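Long-range contact in thioesterase domain-containing protein (Chromobacterium violaceum, PDB 4RMM), which is probably an acyl-CoA thioesterase of the hotdog superfamily, although its own substrate has not been established: residues Pro88-Arg99 with Lys133-Leu144. Residues are numbered along the deposited sequence; the frame is centred on the assembly and turned at random.
Sequences PKIVDFSLDYLR and KPVAVARAHFLL
Phe93 lays its ring beside two alanines of the antiparallel partner strand. Its CE1 lies 3.8 Å from Ala138 CB, and Ala140 CB sits at the ring edge, near its plane. Next along, Leu95 sends CD1 to the methyls of Ala136 and Ala138. At the other end Ile90 CG1 lies over one face of the Phe142 ring, off its centre, and Ile90 CB is 3.7 Å from Phe142 CE2. With CG of Phe142 anti to its own carbonyl carbon (chi1 -67°), the CD2-CE2 side of the ring reaches Ile90. Ile90, Phe93 and Phe142 also touch helix 67-80, so this face is the buried, tightly packed one.

The reverse face, with Asp92, Ser94, Arg139 and His141, is looser and partly open to solvent, Arg139 most of all. His141 ND1 donates to Asp92 OD2 at 3.1 Å, nearly straight (173°), in the ring plane and on the syn lone pair. The carboxylate is turned 73° from the imidazole. His121 packs edge-to-face with His141. Between the strands, Ser94 and Arg139 form a hydrogen-bonded pair, with Ser94 N 2.9 Å from Arg139 O.

Past the strand ends, Arg99 lies with its guanidinium over Lys133 CA, 3.4 Å from the plane. Its NH1 gives a bond of 2.7 Å to Pro134 O. Val135 O accepts from both Leu98 N and Arg99 N, and Val135 and Ala136 form a classic beta bulge against Ala126.

Asp92 to Asp96 also pair antiparallel with a strand of the second subunit. A sheet continued across the dimer and packed on a central helix is typical of the hotdog fold.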
loop_
_atom_site.group_PDB
_atom_site.type_symbol
_atom_site.label_atom_id
_atom_site.label_comp_id
_atom_site.label_asym_id
_atom_site.label_seq_id
_atom_site.Cartn_x
_atom_site.Cartn_y
_atom_site.Cartn_z
ATOM N N PRO A 88 -15.722 5.769 -1.434
ATOM C CA PRO A 88 -15.710 5.967 0.022
ATOM C C PRO A 88 -14.357 6.515 0.455
ATOM O O PRO A 88 -13.375 6.389 -0.272
ATOM C CB PRO A 88 -15.973 4.565 0.565
ATOM C CG PRO A 88 -15.377 3.682 -0.489
ATOM C CD PRO A 88 -15.851 4.341 -1.767
ATOM N N LYS A 89 -14.310 7.135 1.629
ATOM C CA LYS A 89 -13.069 7.705 2.129
ATOM C C LYS A 89 -12.470 6.848 3.232
ATOM O O LYS A 89 -13.130 6.528 4.231
ATOM C CB LYS A 89 -13.306 9.127 2.651
ATOM C CG LYS A 89 -13.914 10.078 1.622
ATOM C CD LYS A 89 -14.270 11.416 2.258
ATOM C CE LYS A 89 -15.153 12.266 1.346
ATOM N NZ LYS A 89 -15.674 13.480 2.055
ATOM N N ILE A 90 -11.206 6.493 3.049
ATOM C CA ILE A 90 -10.501 5.679 4.015
ATOM C C ILE A 90 -10.032 6.525 5.180
ATOM O O ILE A 90 -9.600 7.668 4.998
ATOM C CB ILE A 90 -9.297 4.965 3.361
ATOM C CG1 ILE A 90 -8.578 4.098 4.393
ATOM C CG2 ILE A 90 -8.364 6.004 2.704
ATOM C CD1 ILE A 90 -7.819 2.936 3.779
ATOM N N VAL A 91 -10.139 5.962 6.385
ATOM C CA VAL A 91 -9.741 6.644 7.597
ATOM C C VAL A 91 -8.416 6.071 8.067
ATOM O O VAL A 91 -7.464 6.824 8.354
ATOM C CB VAL A 91 -10.836 6.500 8.684
ATOM C CG1 VAL A 91 -10.296 6.915 10.042
ATOM C CG2 VAL A 91 -12.025 7.367 8.311
ATOM N N ASP A 92 -8.339 4.744 8.139
ATOM C CA ASP A 92 -7.110 4.072 8.540
ATOM C C ASP A 92 -6.999 2.682 7.928
ATOM O O ASP A 92 -7.966 2.133 7.427
ATOM C CB ASP A 92 -6.960 4.000 10.076
ATOM C CG ASP A 92 -8.059 3.224 10.740
ATOM O OD1 ASP A 92 -8.364 2.100 10.288
ATOM O OD2 ASP A 92 -8.609 3.729 11.736
ATOM N N PHE A 93 -5.800 2.126 7.981
ATOM C CA PHE A 93 -5.507 0.826 7.395
ATOM C C PHE A 93 -4.342 0.175 8.115
ATOM O O PHE A 93 -3.286 0.793 8.256
ATOM C CB PHE A 93 -5.140 1.020 5.929
ATOM C CG PHE A 93 -4.528 -0.176 5.293
ATOM C CD1 PHE A 93 -5.340 -1.205 4.758
ATOM C CD2 PHE A 93 -3.156 -0.274 5.168
ATOM C CE1 PHE A 93 -4.766 -2.292 4.109
ATOM C CE2 PHE A 93 -2.573 -1.366 4.513
ATOM C CZ PHE A 93 -3.376 -2.375 3.982
ATOM N N SER A 94 -4.525 -1.065 8.564
ATOM C CA SER A 94 -3.456 -1.808 9.249
ATOM C C SER A 94 -3.246 -3.169 8.581
ATOM O O SER A 94 -4.182 -3.783 8.092
ATOM C CB SER A 94 -3.774 -1.984 10.742
ATOM O OG SER A 94 -5.107 -2.406 10.939
ATOM N N LEU A 95 -2.003 -3.625 8.572
ATOM C CA LEU A 95 -1.609 -4.867 7.935
ATOM C C LEU A 95 -0.536 -5.630 8.722
ATOM O O LEU A 95 0.441 -5.032 9.173
ATOM C CB LEU A 95 -1.066 -4.540 6.533
ATOM C CG LEU A 95 -0.520 -5.618 5.587
ATOM C CD1 LEU A 95 -1.611 -6.595 5.193
ATOM C CD2 LEU A 95 0.010 -4.943 4.339
ATOM N N ASP A 96 -0.733 -6.946 8.874
ATOM C CA ASP A 96 0.230 -7.825 9.528
ATOM C C ASP A 96 0.697 -8.871 8.535
ATOM O O ASP A 96 -0.107 -9.509 7.879
ATOM C CB ASP A 96 -0.374 -8.549 10.741
ATOM C CG ASP A 96 -0.536 -7.643 11.935
ATOM O OD1 ASP A 96 -1.639 -7.092 12.122
ATOM O OD2 ASP A 96 0.451 -7.471 12.681
ATOM N N TYR A 97 2.003 -9.038 8.423
ATOM C CA TYR A 97 2.589 -10.019 7.527
ATOM C C TYR A 97 2.848 -11.166 8.470
ATOM O O TYR A 97 3.637 -11.043 9.409
ATOM C CB TYR A 97 3.889 -9.485 6.921
ATOM C CG TYR A 97 3.660 -8.421 5.860
ATOM C CD1 TYR A 97 3.729 -8.743 4.500
ATOM C CD2 TYR A 97 3.363 -7.096 6.211
ATOM C CE1 TYR A 97 3.509 -7.782 3.519
ATOM C CE2 TYR A 97 3.145 -6.119 5.231
ATOM C CZ TYR A 97 3.221 -6.474 3.886
ATOM O OH TYR A 97 3.018 -5.539 2.890
ATOM N N LEU A 98 2.149 -12.271 8.221
ATOM C CA LEU A 98 2.215 -13.462 9.065
ATOM C C LEU A 98 3.195 -14.534 8.627
ATOM O O LEU A 98 3.867 -15.138 9.453
ATOM C CB LEU A 98 0.804 -14.063 9.173
ATOM C CG LEU A 98 -0.196 -13.033 9.712
ATOM C CD1 LEU A 98 -1.580 -13.607 9.709
ATOM C CD2 LEU A 98 0.225 -12.602 11.125
ATOM N N ARG A 99 3.276 -14.772 7.329
ATOM C CA ARG A 99 4.154 -15.806 6.817
ATOM C C ARG A 99 4.712 -15.411 5.469
ATOM O O ARG A 99 4.113 -14.643 4.741
ATOM C CB ARG A 99 3.382 -17.120 6.649
ATOM C CG ARG A 99 2.482 -17.477 7.818
ATOM C CD ARG A 99 1.632 -18.698 7.500
ATOM N NE ARG A 99 1.028 -19.251 8.709
ATOM C CZ ARG A 99 0.093 -18.634 9.427
ATOM N NH1 ARG A 99 -0.354 -17.439 9.050
ATOM N NH2 ARG A 99 -0.383 -19.204 10.526
ATOM N N LYS A 133 -4.016 -20.359 7.543
ATOM C CA LYS A 133 -2.641 -19.921 7.787
ATOM C C LYS A 133 -2.367 -18.859 6.723
ATOM O O LYS A 133 -1.553 -19.051 5.819
ATOM C CB LYS A 133 -1.675 -21.097 7.632
ATOM C CG LYS A 133 -1.895 -22.201 8.659
ATOM C CD LYS A 133 -0.931 -23.351 8.454
ATOM C CE LYS A 133 -1.114 -24.421 9.526
ATOM N NZ LYS A 133 -0.155 -25.556 9.364
ATOM N N PRO A 134 -3.051 -17.710 6.829
ATOM C CA PRO A 134 -2.889 -16.620 5.865
ATOM C C PRO A 134 -1.489 -16.031 5.752
ATOM O O PRO A 134 -0.674 -16.144 6.662
ATOM C CB PRO A 134 -3.949 -15.613 6.307
ATOM C CG PRO A 134 -4.014 -15.811 7.797
ATOM C CD PRO A 134 -3.912 -17.313 7.963
ATOM N N VAL A 135 -1.189 -15.451 4.595
ATOM C CA VAL A 135 0.103 -14.831 4.383
ATOM C C VAL A 135 0.089 -13.467 5.094
ATOM O O VAL A 135 1.091 -13.031 5.660
ATOM C CB VAL A 135 0.365 -14.644 2.879
ATOM C CG1 VAL A 135 1.459 -13.634 2.659
ATOM C CG2 VAL A 135 0.760 -15.991 2.267
ATOM N N ALA A 136 -1.077 -12.832 5.084
ATOM C CA ALA A 136 -1.276 -11.529 5.708
ATOM C C ALA A 136 -2.763 -11.239 5.927
ATOM O O ALA A 136 -3.626 -11.718 5.183
ATOM C CB ALA A 136 -0.659 -10.439 4.834
ATOM N N VAL A 137 -3.064 -10.486 6.975
ATOM C CA VAL A 137 -4.447 -10.091 7.247
ATOM C C VAL A 137 -4.449 -8.570 7.434
ATOM O O VAL A 137 -3.579 -8.014 8.106
ATOM C CB VAL A 137 -5.017 -10.767 8.519
ATOM C CG1 VAL A 137 -5.061 -12.311 8.330
ATOM C CG2 VAL A 137 -4.169 -10.405 9.714
ATOM N N ALA A 138 -5.412 -7.893 6.820
ATOM C CA ALA A 138 -5.486 -6.445 6.956
ATOM C C ALA A 138 -6.850 -6.031 7.457
ATOM O O ALA A 138 -7.784 -6.839 7.498
ATOM C CB ALA A 138 -5.202 -5.769 5.624
ATOM N N ARG A 139 -6.951 -4.766 7.840
ATOM C CA ARG A 139 -8.186 -4.173 8.323
ATOM C C ARG A 139 -8.207 -2.690 7.937
ATOM O O ARG A 139 -7.189 -1.998 8.013
ATOM C CB ARG A 139 -8.305 -4.350 9.842
ATOM C CG ARG A 139 -8.343 -5.833 10.239
ATOM C CD ARG A 139 -8.928 -6.092 11.622
ATOM N NE ARG A 139 -8.802 -7.500 12.018
ATOM C CZ ARG A 139 -7.639 -8.111 12.234
ATOM N NH1 ARG A 139 -6.503 -7.441 12.093
ATOM N NH2 ARG A 139 -7.606 -9.389 12.595
ATOM N N ALA A 140 -9.370 -2.227 7.502
ATOM C CA ALA A 140 -9.542 -0.849 7.072
ATOM C C ALA A 140 -10.900 -0.273 7.469
ATOM O O ALA A 140 -11.896 -0.991 7.507
ATOM C CB ALA A 140 -9.367 -0.779 5.567
ATOM N N HIS A 141 -10.922 1.024 7.771
ATOM C CA HIS A 141 -12.140 1.730 8.145
ATOM C C HIS A 141 -12.397 2.780 7.094
ATOM O O HIS A 141 -11.486 3.507 6.699
ATOM C CB HIS A 141 -11.996 2.430 9.503
ATOM C CG HIS A 141 -11.856 1.491 10.657
ATOM N ND1 HIS A 141 -10.822 1.574 11.567
ATOM C CD2 HIS A 141 -12.617 0.443 11.052
ATOM C CE1 HIS A 141 -10.951 0.619 12.467
ATOM N NE2 HIS A 141 -12.035 -0.083 12.177
ATOM N N PHE A 142 -13.642 2.863 6.641
ATOM C CA PHE A 142 -14.006 3.843 5.643
ATOM C C PHE A 142 -15.172 4.675 6.113
ATOM O O PHE A 142 -16.012 4.224 6.892
ATOM C CB PHE A 142 -14.386 3.180 4.321
ATOM C CG PHE A 142 -13.245 2.498 3.624
ATOM C CD1 PHE A 142 -12.798 1.246 4.049
ATOM C CD2 PHE A 142 -12.632 3.093 2.521
ATOM C CE1 PHE A 142 -11.765 0.592 3.389
ATOM C CE2 PHE A 142 -11.592 2.451 1.846
ATOM C CZ PHE A 142 -11.159 1.194 2.283
ATOM N N LEU A 143 -15.216 5.903 5.623
ATOM C CA LEU A 143 -16.289 6.812 5.962
ATOM C C LEU A 143 -17.160 6.884 4.718
ATOM O O LEU A 143 -16.669 7.154 3.629
ATOM C CB LEU A 143 -15.716 8.187 6.291
ATOM C CG LEU A 143 -16.753 9.188 6.778
ATOM C CD1 LEU A 143 -17.209 8.802 8.176
ATOM C CD2 LEU A 143 -16.149 10.577 6.762
ATOM N N LEU A 144 -18.452 6.645 4.873
ATOM C CA LEU A 144 -19.347 6.660 3.731
ATOM C C LEU A 144 -20.358 7.773 3.748
ATOM O O LEU A 144 -20.642 8.359 4.782
ATOM C CB LEU A 144 -20.103 5.347 3.662
ATOM C CG LEU A 144 -19.222 4.118 3.818
ATOM C CD1 LEU A 144 -20.061 2.987 4.351
ATOM C CD2 LEU A 144 -18.576 3.776 2.493
#